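Long-range contacts in beta-galactosidase (Geobacillus stearothermophilus, PDB 4OIF), which probably hydrolyses terminal non-reducing beta-D-galactose residues from beta-D-galactosides, as an intracellular, zinc-binding member of glycoside hydrolase family 42: residues Pro102-Val107 with Ser127-Lys132; Ile281-Tyr286 with Gln316-Met321. All blocks are in the same frame, centred on the assembly; numbering follows the deposited sequence. Where two conformers were deposited one is given.

Interaction 1. Residues Pro102-Val107 with Ser127-Lys132; sequences PEVLRV and SVYREK
Glu103 and Val104, in the short 3-10 turn that follows helix 95-100, meet the opening turn of helix 127-144, the first by a polar contact and the second by an apolar one. In the polar contact, Val128 N donates to Glu103 OE2 over 3.2 Å, with an N-H...O angle of 157°, and reaches the oxygen nearly along its C-O axis. The same oxygen is hydrogen-bonded to Ser126 OG just ahead of the helix. A carboxylate placed at a helix N-terminus in this way would be stabilised, probably, by the helix dipole. Glu103 OE1 turns instead to a water 2.8 Å away; the onward link of that water to Ser127 OG is less sure, as Ser127 was modelled in two conformations. The apolar contacts lie alongside. Val104 CG1 meets Val128 CG1 at 4.2 Å and Tyr129 CB at 3.7 Å, the side chains of Val104 and Tyr129 crossing at about a right angle. Val104 CG1 stands anti to its carbonyl carbon (chi1 -57°), a position that directs it to the helix. Tyr129 OH finds its partner in Ser90 O. Val104 is also hydrogen-bonded through its backbone to Cys123, one of the ligands of the four-cysteine zinc site beside this turn.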
ATOM      1  N   PRO A 102      -6.251  31.016  12.508  1.00 22.63           N
ATOM      2  CA  PRO A 102      -5.807  29.875  11.704  1.00 21.05           C
ATOM      3  C   PRO A 102      -4.381  29.426  12.013  1.00 16.35           C
ATOM      4  O   PRO A 102      -3.988  28.342  11.581  1.00 16.01           O
ATOM      5  CB  PRO A 102      -5.930  30.392  10.263  1.00 11.34           C
ATOM      6  CG  PRO A 102      -6.004  31.855  10.372  1.00  7.54           C
ATOM      7  CD  PRO A 102      -6.663  32.152  11.666  1.00 10.54           C
ATOM      8  N   GLU A 103      -3.633  30.214  12.777  1.00  8.41           N
ATOM      9  CA  GLU A 103      -2.247  29.871  13.067  1.00  7.83           C
ATOM     10  C   GLU A 103      -2.139  28.658  13.978  1.00 12.60           C
ATOM     11  O   GLU A 103      -1.056  28.105  14.156  1.00 16.03           O
ATOM     12  CB  GLU A 103      -1.522  31.058  13.706  1.00 11.44           C
ATOM     13  CG  GLU A 103      -1.882  31.279  15.161  1.00 19.30           C
ATOM     14  CD  GLU A 103      -0.832  32.084  15.920  1.00 10.92           C
ATOM     15  OE1 GLU A 103      -0.226  33.003  15.336  1.00 18.49           O
ATOM     16  OE2 GLU A 103      -0.607  31.789  17.103  1.00 12.03           O
ATOM     17  N   VAL A 104      -3.260  28.241  14.552  1.00 13.63           N
ATOM     18  CA  VAL A 104      -3.257  27.121  15.487  1.00 11.00           C
ATOM     19  C   VAL A 104      -3.396  25.797  14.756  1.00  8.35           C
ATOM     20  O   VAL A 104      -3.272  24.737  15.361  1.00 17.44           O
ATOM     21  CB  VAL A 104      -4.393  27.231  16.527  1.00  8.92           C
ATOM     22  CG1 VAL A 104      -4.306  28.550  17.288  1.00  2.74           C
ATOM     23  CG2 VAL A 104      -5.750  27.061  15.843  1.00  6.23           C
ATOM     24  N   LEU A 105      -3.672  25.861  13.460  1.00  6.64           N
ATOM     25  CA  LEU A 105      -3.789  24.659  12.643  1.00  9.61           C
ATOM     26  C   LEU A 105      -2.403  24.215  12.199  1.00  9.68           C
ATOM     27  O   LEU A 105      -1.570  25.049  11.877  1.00 16.71           O
ATOM     28  CB  LEU A 105      -4.700  24.909  11.434  1.00  9.13           C
ATOM     29  CG  LEU A 105      -6.176  25.166  11.778  1.00 17.21           C
ATOM     30  CD1 LEU A 105      -7.034  25.511  10.558  1.00  9.75           C
ATOM     31  CD2 LEU A 105      -6.780  23.971  12.522  1.00 17.18           C
ATOM     32  N   ARG A 106      -2.155  22.908  12.186  1.00 12.41           N
ATOM     33  CA  ARG A 106      -0.842  22.369  11.830  1.00  9.41           C
ATOM     34  C   ARG A 106      -0.495  22.437  10.346  1.00  9.54           C
ATOM     35  O   ARG A 106      -1.357  22.388   9.468  1.00 10.69           O
ATOM     36  CB  ARG A 106      -0.729  20.909  12.266  1.00  8.97           C
ATOM     37  CG  ARG A 106      -0.607  20.694  13.755  1.00 15.46           C
ATOM     38  CD  ARG A 106      -0.573  19.198  14.079  1.00 19.90           C
ATOM     39  NE  ARG A 106      -0.164  18.946  15.463  1.00 14.65           N
ATOM     40  CZ  ARG A 106      -0.120  17.741  16.026  1.00 18.55           C
ATOM     41  NH1 ARG A 106      -0.474  16.665  15.328  1.00 11.47           N
ATOM     42  NH2 ARG A 106       0.278  17.612  17.290  1.00 15.80           N
ATOM     43  N   VAL A 107       0.795  22.544  10.083  1.00  6.85           N
ATOM     44  CA  VAL A 107       1.334  22.311   8.762  1.00  7.19           C
ATOM     45  C   VAL A 107       2.049  20.971   8.827  1.00 13.38           C
ATOM     46  O   VAL A 107       2.960  20.813   9.653  1.00  6.03           O
ATOM     47  CB  VAL A 107       2.305  23.429   8.344  1.00  9.03           C
ATOM     48  CG1 VAL A 107       2.944  23.103   7.026  1.00  4.88           C
ATOM     49  CG2 VAL A 107       1.577  24.759   8.276  1.00  7.26           C
ATOM     50  N   SER A 127       1.605  31.217  19.584  1.00  6.51           N
ATOM     51  CA  SER A 127       1.516  31.958  20.837  0.81 12.60           C
ATOM     52  C   SER A 127       0.058  32.116  21.243  1.00 17.12           C
ATOM     53  O   SER A 127      -0.273  32.167  22.445  1.00 11.26           O
ATOM     54  CB  SER A 127       2.191  33.326  20.721  0.81  9.22           C
ATOM     55  OG  SER A 127       1.603  34.109  19.706  0.81  9.83           O
ATOM     56  N   VAL A 128      -0.808  32.171  20.240  1.00  6.01           N
ATOM     57  CA  VAL A 128      -2.225  32.316  20.481  1.00  7.35           C
ATOM     58  C   VAL A 128      -2.776  31.087  21.202  1.00 16.81           C
ATOM     59  O   VAL A 128      -3.511  31.214  22.182  1.00 14.26           O
ATOM     60  CB  VAL A 128      -2.973  32.545  19.169  1.00  9.92           C
ATOM     61  CG1 VAL A 128      -4.464  32.243  19.331  1.00  7.28           C
ATOM     62  CG2 VAL A 128      -2.733  33.959  18.687  1.00  3.30           C
ATOM     63  N   TYR A 129      -2.403  29.897  20.742  1.00  7.02           N
ATOM     64  CA  TYR A 129      -2.954  28.699  21.344  1.00  8.71           C
ATOM     65  C   TYR A 129      -2.384  28.493  22.749  1.00  8.30           C
ATOM     66  O   TYR A 129      -3.096  28.060  23.663  1.00 11.72           O
ATOM     67  CB  TYR A 129      -2.701  27.469  20.467  1.00  7.13           C
ATOM     68  CG  TYR A 129      -3.663  26.375  20.811  1.00 10.87           C
ATOM     69  CD1 TYR A 129      -5.037  26.602  20.761  1.00  6.59           C
ATOM     70  CD2 TYR A 129      -3.215  25.133  21.230  1.00  9.62           C
ATOM     71  CE1 TYR A 129      -5.936  25.615  21.097  1.00  5.21           C
ATOM     72  CE2 TYR A 129      -4.109  24.133  21.565  1.00  6.93           C
ATOM     73  CZ  TYR A 129      -5.466  24.380  21.501  1.00  8.32           C
ATOM     74  OH  TYR A 129      -6.356  23.380  21.829  1.00  9.20           O
ATOM     75  N   ARG A 130      -1.110  28.827  22.922  1.00  7.98           N
ATOM     76  CA  ARG A 130      -0.479  28.776  24.237  1.00 14.60           C
ATOM     77  C   ARG A 130      -1.200  29.692  25.228  1.00 12.23           C
ATOM     78  O   ARG A 130      -1.507  29.286  26.364  1.00 13.45           O
ATOM     79  CB  ARG A 130       1.007  29.141  24.128  1.00 12.18           C
ATOM     80  CG  ARG A 130       1.848  27.986  23.623  1.00  8.80           C
ATOM     81  CD  ARG A 130       3.262  28.386  23.252  1.00  8.71           C
ATOM     82  NE  ARG A 130       4.008  27.225  22.758  1.00  9.55           N
ATOM     83  CZ  ARG A 130       4.912  26.554  23.467  1.00  8.65           C
ATOM     84  NH1 ARG A 130       5.208  26.940  24.702  1.00  5.50           N
ATOM     85  NH2 ARG A 130       5.535  25.510  22.935  1.00  7.45           N
ATOM     86  N   GLU A 131      -1.517  30.903  24.774  1.00 12.44           N
ATOM     87  CA  GLU A 131      -2.237  31.863  25.609  1.00 12.44           C
ATOM     88  C   GLU A 131      -3.693  31.471  25.914  1.00 10.42           C
ATOM     89  O   GLU A 131      -4.137  31.590  27.058  1.00 11.57           O
ATOM     90  CB  GLU A 131      -2.191  33.248  24.966  1.00  8.00           C
ATOM     91  CG  GLU A 131      -0.814  33.901  25.090  1.00 31.72           C
ATOM     92  CD  GLU A 131      -0.668  35.186  24.284  1.00 41.51           C
ATOM     93  OE1 GLU A 131      -1.702  35.769  23.882  1.00 29.22           O
ATOM     94  OE2 GLU A 131       0.492  35.608  24.053  1.00 33.98           O
ATOM     95  N   LYS A 132      -4.433  31.005  24.913  1.00  6.47           N
ATOM     96  CA  LYS A 132      -5.825  30.643  25.143  0.63  7.91           C
ATOM     97  C   LYS A 132      -5.940  29.400  26.035  1.00 11.24           C
ATOM     98  O   LYS A 132      -6.801  29.362  26.948  1.00 10.05           O
ATOM     99  CB  LYS A 132      -6.547  30.432  23.815  0.63 10.46           C
ATOM    100  CG  LYS A 132      -6.673  31.709  22.976  0.63 11.40           C
ATOM    101  CD  LYS A 132      -8.125  32.127  22.783  0.63 15.47           C
ATOM    102  CE  LYS A 132      -8.238  33.490  22.099  0.63 20.46           C
ATOM    103  NZ  LYS A 132      -7.805  34.644  22.964  0.63 13.62           N
TER
HETATM  104  O   HOH W   1       2.006  33.851  16.808  1.00 19.25           O

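Interaction 2. Residues Ile281-Tyr286 with Gln316-Met321; sequences ISWDAY and QPFLLM
Phe318 packs against Trp283 where strands 282-284 and 319-322 run parallel in the TIM barrel, joined by helix 296-312 as a beta-alpha-beta unit. The side chain of Phe318 begins with CB 3.4 Å from Ile281 O, the carbonyl that also receives Leu319 N at 2.8 Å. With chi1 at 72°, CG lies between the backbone N and the carbonyl carbon, which turns the ring toward the indole. CD2 comes 3.8 Å from Trp283 CD1, in the plane of the indole at its edge. CE2 goes closest, to 3.4 Å from Trp283 NE1, and CZ stands 4.0 Å from that same nitrogen. The two ring planes meet at 49°, an oblique pairing, and Trp283 NE1 has a weak hydrogen bond to Asn307 OD1 on the helix. An alanine at Phe318 would keep the CB contact but would probably open a gap at the indole edge and give Trp283 more freedom to turn. Further along, Met321 N donates to Trp283 O at 2.9 Å, continuing the parallel ladder, and Leu320 CD1 reaches the same oxygen. Asp284 OD1 runs beside Met321 CB, 3.6 Å away. Turns about its second and third torsions fold the Met321 chain back along the strands, bringing its CE methyl to 3.4 Å from Ser282 OG.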
ATOM      1  N   ILE A 281       2.876   9.357  36.611  1.00 11.67           N
ATOM      2  CA  ILE A 281       2.758   8.780  35.281  1.00 12.96           C
ATOM      3  C   ILE A 281       1.430   8.058  35.150  1.00 18.83           C
ATOM      4  O   ILE A 281       0.999   7.352  36.065  1.00 14.90           O
ATOM      5  CB  ILE A 281       3.894   7.781  34.969  1.00 11.71           C
ATOM      6  CG1 ILE A 281       5.261   8.447  35.131  1.00 12.68           C
ATOM      7  CG2 ILE A 281       3.719   7.203  33.568  1.00  8.92           C
ATOM      8  CD1 ILE A 281       5.406   9.761  34.366  1.00  9.74           C
ATOM      9  N   SER A 282       0.776   8.245  34.015  1.00 14.04           N
ATOM     10  CA  SER A 282      -0.482   7.567  33.768  1.00 15.32           C
ATOM     11  C   SER A 282      -0.531   7.162  32.321  1.00 12.64           C
ATOM     12  O   SER A 282       0.089   7.823  31.492  1.00 12.22           O
ATOM     13  CB  SER A 282      -1.682   8.458  34.118  1.00 10.82           C
ATOM     14  OG  SER A 282      -1.909   9.411  33.106  1.00  9.03           O
ATOM     15  N   TRP A 283      -1.241   6.079  32.003  1.00 16.18           N
ATOM     16  CA  TRP A 283      -1.300   5.691  30.589  1.00 15.78           C
ATOM     17  C   TRP A 283      -2.539   4.908  30.146  1.00 15.92           C
ATOM     18  O   TRP A 283      -3.371   4.507  30.954  1.00 15.54           O
ATOM     19  CB  TRP A 283      -0.031   4.913  30.210  1.00 15.48           C
ATOM     20  CG  TRP A 283       0.039   3.461  30.613  1.00 22.79           C
ATOM     21  CD1 TRP A 283       0.208   2.953  31.878  1.00 18.04           C
ATOM     22  CD2 TRP A 283       0.018   2.331  29.730  1.00 16.69           C
ATOM     23  NE1 TRP A 283       0.269   1.574  31.830  1.00 10.55           N
ATOM     24  CE2 TRP A 283       0.156   1.171  30.525  1.00 11.23           C
ATOM     25  CE3 TRP A 283      -0.107   2.189  28.347  1.00 18.50           C
ATOM     26  CZ2 TRP A 283       0.159  -0.107  29.980  1.00 17.91           C
ATOM     27  CZ3 TRP A 283      -0.106   0.914  27.808  1.00 20.29           C
ATOM     28  CH2 TRP A 283       0.027  -0.216  28.622  1.00 16.62           C
ATOM     29  N   ASP A 284      -2.645   4.726  28.832  1.00 18.69           N
ATOM     30  CA  ASP A 284      -3.843   4.190  28.201  1.00 24.72           C
ATOM     31  C   ASP A 284      -3.577   2.861  27.530  1.00 16.00           C
ATOM     32  O   ASP A 284      -2.858   2.800  26.535  1.00 18.56           O
ATOM     33  CB  ASP A 284      -4.378   5.176  27.168  1.00 25.96           C
ATOM     34  CG  ASP A 284      -4.497   6.567  27.716  1.00 19.93           C
ATOM     35  OD1 ASP A 284      -4.651   6.702  28.952  1.00 15.87           O
ATOM     36  OD2 ASP A 284      -4.439   7.519  26.911  1.00 20.32           O
ATOM     37  N   ALA A 285      -4.168   1.803  28.065  1.00 12.49           N
ATOM     38  CA  ALA A 285      -3.887   0.460  27.582  1.00 13.81           C
ATOM     39  C   ALA A 285      -5.036  -0.095  26.756  1.00 12.62           C
ATOM     40  O   ALA A 285      -6.165  -0.187  27.235  1.00 13.74           O
ATOM     41  CB  ALA A 285      -3.590  -0.463  28.751  1.00 11.03           C
ATOM     42  N   TYR A 286      -4.749  -0.464  25.511  1.00 13.87           N
ATOM     43  CA  TYR A 286      -5.741  -1.162  24.696  1.00 13.71           C
ATOM     44  C   TYR A 286      -5.143  -2.416  24.046  1.00  9.49           C
ATOM     45  O   TYR A 286      -4.895  -2.448  22.850  1.00 15.00           O
ATOM     46  CB  TYR A 286      -6.318  -0.195  23.658  1.00 14.92           C
ATOM     47  CG  TYR A 286      -6.943   1.029  24.308  1.00 17.01           C
ATOM     48  CD1 TYR A 286      -8.212   0.964  24.872  1.00 15.96           C
ATOM     49  CD2 TYR A 286      -6.247   2.234  24.402  1.00 22.23           C
ATOM     50  CE1 TYR A 286      -8.791   2.070  25.489  1.00 19.92           C
ATOM     51  CE2 TYR A 286      -6.813   3.348  25.023  1.00 18.04           C
ATOM     52  CZ  TYR A 286      -8.088   3.255  25.560  1.00 22.68           C
ATOM     53  OH  TYR A 286      -8.669   4.341  26.172  1.00 23.12           O
ATOM     54  N   GLN A 316       7.660   4.820  41.266  1.00 19.58           N
ATOM     55  CA  GLN A 316       6.555   5.010  42.196  1.00 18.94           C
ATOM     56  C   GLN A 316       5.311   4.400  41.536  1.00 21.68           C
ATOM     57  O   GLN A 316       5.359   4.043  40.361  1.00 18.27           O
ATOM     58  CB  GLN A 316       6.364   6.499  42.501  1.00 13.75           C
ATOM     59  CG  GLN A 316       5.929   7.284  41.275  1.00 22.16           C
ATOM     60  CD  GLN A 316       5.658   8.754  41.541  1.00 17.76           C
ATOM     61  OE1 GLN A 316       6.020   9.299  42.590  1.00 20.02           O
ATOM     62  NE2 GLN A 316       5.024   9.413  40.575  1.00 16.90           N
ATOM     63  N   PRO A 317       4.194   4.271  42.273  1.00 19.90           N
ATOM     64  CA  PRO A 317       3.021   3.732  41.575  1.00 16.08           C
ATOM     65  C   PRO A 317       2.588   4.605  40.386  1.00 19.45           C
ATOM     66  O   PRO A 317       2.779   5.824  40.418  1.00 16.09           O
ATOM     67  CB  PRO A 317       1.941   3.726  42.657  1.00 14.62           C
ATOM     68  CG  PRO A 317       2.686   3.705  43.941  1.00 16.37           C
ATOM     69  CD  PRO A 317       3.932   4.487  43.708  1.00 14.51           C
ATOM     70  N   PHE A 318       2.029   3.988  39.351  1.00 10.56           N
ATOM     71  CA  PHE A 318       1.499   4.742  38.222  1.00 11.69           C
ATOM     72  C   PHE A 318      -0.023   4.668  38.212  1.00  9.90           C
ATOM     73  O   PHE A 318      -0.622   3.949  38.991  1.00 12.96           O
ATOM     74  CB  PHE A 318       2.079   4.229  36.896  1.00 11.52           C
ATOM     75  CG  PHE A 318       1.552   2.878  36.473  1.00 15.07           C
ATOM     76  CD1 PHE A 318       2.196   1.712  36.870  1.00 10.02           C
ATOM     77  CD2 PHE A 318       0.423   2.777  35.656  1.00 15.96           C
ATOM     78  CE1 PHE A 318       1.717   0.467  36.483  1.00  8.14           C
ATOM     79  CE2 PHE A 318      -0.063   1.534  35.260  1.00 12.46           C
ATOM     80  CZ  PHE A 318       0.590   0.375  35.676  1.00 15.65           C
ATOM     81  N   LEU A 319      -0.654   5.419  37.326  1.00 16.15           N
ATOM     82  CA  LEU A 319      -2.098   5.390  37.249  1.00 18.25           C
ATOM     83  C   LEU A 319      -2.549   4.952  35.858  1.00 13.71           C
ATOM     84  O   LEU A 319      -2.243   5.591  34.856  1.00 17.50           O
ATOM     85  CB  LEU A 319      -2.683   6.763  37.625  1.00 15.71           C
ATOM     86  CG  LEU A 319      -2.458   7.197  39.088  1.00 23.32           C
ATOM     87  CD1 LEU A 319      -2.710   8.685  39.301  1.00 10.91           C
ATOM     88  CD2 LEU A 319      -3.292   6.373  40.073  1.00 11.19           C
ATOM     89  N   LEU A 320      -3.254   3.830  35.797  1.00 18.40           N
ATOM     90  CA  LEU A 320      -3.926   3.466  34.565  1.00 12.17           C
ATOM     91  C   LEU A 320      -5.017   4.499  34.344  1.00 17.88           C
ATOM     92  O   LEU A 320      -5.966   4.574  35.125  1.00 12.60           O
ATOM     93  CB  LEU A 320      -4.505   2.064  34.636  1.00 13.39           C
ATOM     94  CG  LEU A 320      -5.218   1.621  33.360  1.00 17.59           C
ATOM     95  CD1 LEU A 320      -4.230   1.614  32.209  1.00 16.66           C
ATOM     96  CD2 LEU A 320      -5.860   0.246  33.540  1.00 12.35           C
ATOM     97  N   MET A 321      -4.860   5.321  33.305  1.00 18.56           N
ATOM     98  CA  MET A 321      -5.824   6.385  33.028  1.00 19.48           C
ATOM     99  C   MET A 321      -6.941   5.878  32.114  1.00 19.14           C
ATOM    100  O   MET A 321      -8.111   6.265  32.251  1.00 16.70           O
ATOM    101  CB  MET A 321      -5.129   7.600  32.399  1.00 14.83           C
ATOM    102  CG  MET A 321      -6.035   8.820  32.209  1.00 12.19           C
ATOM    103  SD  MET A 321      -6.561   9.584  33.763  1.00 19.79           S
ATOM    104  CE  MET A 321      -4.972   9.976  34.474  1.00 18.21           C
TER
HETATM  105  O   HOH W   2       4.326   7.701  38.501  1.00 11.48           O

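In the fold
Both contacts belong to the TIM-barrel part of the chain but lie near different sites. Their centres are 29 Å apart, with nearest atoms about 15 Å apart, and along the sequence interaction 1 closes before interaction 2 opens. Interaction 1 sits by the zinc site: the side chain of Glu103 is about 8 Å from the metal ion, and that of Val104 about 5 Å from the side chain of Cys123. Interaction 2 is close to the predicted catalytic centre, where the side chain of Asp284 lies about 3 Å from those of Glu158 and Glu322, the predicted proton donor and nucleophile. The pair illustrates how one barrel fold can carry a zinc site toward the periphery and a buried, probably catalytic, centre.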